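Glyoxalase-related enzyme, AraC type (Clostridium phytofermentans, PDB 3BT3) is of unknown function but belongs to the VOC superfamily of glyoxalase-like proteins and is probably linked to AraC-type transcription regulation. Local coordinates at residues K37-E40 with E41-W45. Sequence-based numbering, arbitrary orientation.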
# COMPACT_ATOMS: atom_id res chain seq x y z
N LYS A 37 -12.40 -7.52 12.29
CA LYS A 37 -12.75 -7.35 13.70
C LYS A 37 -11.52 -6.89 14.46
O LYS A 37 -11.61 -6.10 15.40
CB LYS A 37 -13.28 -8.66 14.29
CG LYS A 37 -14.76 -8.87 14.04
CD LYS A 37 -15.21 -10.28 14.45
CE LYS A 37 -16.74 -10.42 14.43
NZ LYS A 37 -17.36 -10.12 13.10
N TRP A 38 -10.36 -7.38 14.03
CA TRP A 38 -9.12 -7.01 14.68
C TRP A 38 -8.84 -5.52 14.43
O TRP A 38 -8.57 -4.77 15.37
CB TRP A 38 -7.97 -7.86 14.14
CG TRP A 38 -6.68 -7.58 14.81
CD1 TRP A 38 -6.24 -8.11 15.99
CD2 TRP A 38 -5.68 -6.66 14.38
NE1 TRP A 38 -5.03 -7.56 16.33
CE2 TRP A 38 -4.66 -6.67 15.35
CE3 TRP A 38 -5.55 -5.83 13.26
CZ2 TRP A 38 -3.51 -5.87 15.25
CZ3 TRP A 38 -4.41 -5.04 13.15
CH2 TRP A 38 -3.41 -5.06 14.14
N PHE A 39 -8.93 -5.10 13.17
CA PHE A 39 -8.69 -3.71 12.84
C PHE A 39 -9.64 -2.81 13.61
O PHE A 39 -9.30 -1.68 13.94
CB PHE A 39 -8.86 -3.46 11.34
CG PHE A 39 -7.60 -3.62 10.55
CD1 PHE A 39 -7.25 -4.85 10.01
CD2 PHE A 39 -6.76 -2.53 10.34
CE1 PHE A 39 -6.08 -4.99 9.29
CE2 PHE A 39 -5.59 -2.66 9.62
CZ PHE A 39 -5.24 -3.89 9.09
N GLU A 40 -10.84 -3.32 13.89
CA GLU A 40 -11.84 -2.55 14.63
C GLU A 40 -11.57 -2.53 16.13
O GLU A 40 -11.52 -1.47 16.76
CB GLU A 40 -13.25 -3.10 14.36
CG GLU A 40 -13.86 -2.71 13.01
CD GLU A 40 -15.19 -3.43 12.70
OE1 GLU A 40 -15.87 -3.06 11.71
OE2 GLU A 40 -15.56 -4.37 13.45
N GLU A 41 -11.39 -3.71 16.71
CA GLU A 41 -11.18 -3.82 18.15
C GLU A 41 -9.85 -3.35 18.69
O GLU A 41 -9.78 -2.83 19.80
CB GLU A 41 -11.41 -5.26 18.60
CG GLU A 41 -12.82 -5.76 18.39
CD GLU A 41 -12.96 -7.24 18.70
OE1 GLU A 41 -12.53 -7.65 19.80
OE2 GLU A 41 -13.51 -7.98 17.85
N ILE A 42 -8.78 -3.53 17.92
CA ILE A 42 -7.47 -3.14 18.40
C ILE A 42 -6.97 -1.78 17.93
O ILE A 42 -6.46 -1.00 18.73
CB ILE A 42 -6.42 -4.19 18.02
CG1 ILE A 42 -6.89 -5.58 18.47
CG2 ILE A 42 -5.08 -3.83 18.64
CD1 ILE A 42 -7.42 -5.64 19.89
N LEU A 43 -7.12 -1.48 16.64
CA LEU A 43 -6.65 -0.20 16.14
C LEU A 43 -7.73 0.87 16.09
O LEU A 43 -7.43 2.04 15.84
CB LEU A 43 -6.04 -0.37 14.74
CG LEU A 43 -4.75 -1.18 14.64
CD1 LEU A 43 -4.19 -1.03 13.23
CD2 LEU A 43 -3.73 -0.68 15.68
N GLY A 44 -8.98 0.48 16.32
CA GLY A 44 -10.06 1.45 16.29
C GLY A 44 -10.43 1.91 14.89
O GLY A 44 -10.95 3.00 14.70
N TRP A 45 -10.16 1.07 13.89
CA TRP A 45 -10.50 1.38 12.51
C TRP A 45 -11.91 0.89 12.16
O TRP A 45 -12.60 0.31 12.99
CB TRP A 45 -9.49 0.72 11.57
CG TRP A 45 -8.14 1.34 11.56
CD1 TRP A 45 -7.50 1.95 12.61
CD2 TRP A 45 -7.22 1.36 10.46
NE1 TRP A 45 -6.24 2.34 12.23
CE2 TRP A 45 -6.04 1.99 10.92
CE3 TRP A 45 -7.27 0.91 9.14
CZ2 TRP A 45 -4.92 2.18 10.10
CZ3 TRP A 45 -6.16 1.09 8.33
CH2 TRP A 45 -5.00 1.72 8.81
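I42 lays its CG1 over the face of the W38 indole, a CH-pi contact 3.8 Å from the centroid of the five-membered ring; W38 CG stands anti to the backbone N (chi1 -177°), directing the indole toward I42. L43 CD1 reaches W38 CZ3 (4.0 Å) and F39 CD2 (4.1 Å). The F39 and W45 side chains run alongside one another with ring planes inclined at 52°; F39 CD2, 3.7 Å from W45 CE3, lies over the same W45 indole face as L43 CD1, toward its rim.

Backbone bonds show how a helix can end. Two i+4 hydrogen bonds, E41 N to K37 O (2.7 Å) and I42 N to W38 O (2.8 Å), give way to one reaching six residues back, W45 N to F39 O (2.9 Å), while G44 N bonds E40 O only weakly. G44, with positive phi, is the first to leave helical conformation, and E40 CA offers a C-H contact to W45 O.

This helix end joins helix 32-41 to strand 46-52 in a VOC-type beta-alpha-beta-beta-beta module. F39 and W45 pack on V63 of strand 58-64, L43 meets helix 101-110 and strand 126-132, and W45 NE1 bonds Y18 OH of the second subunit.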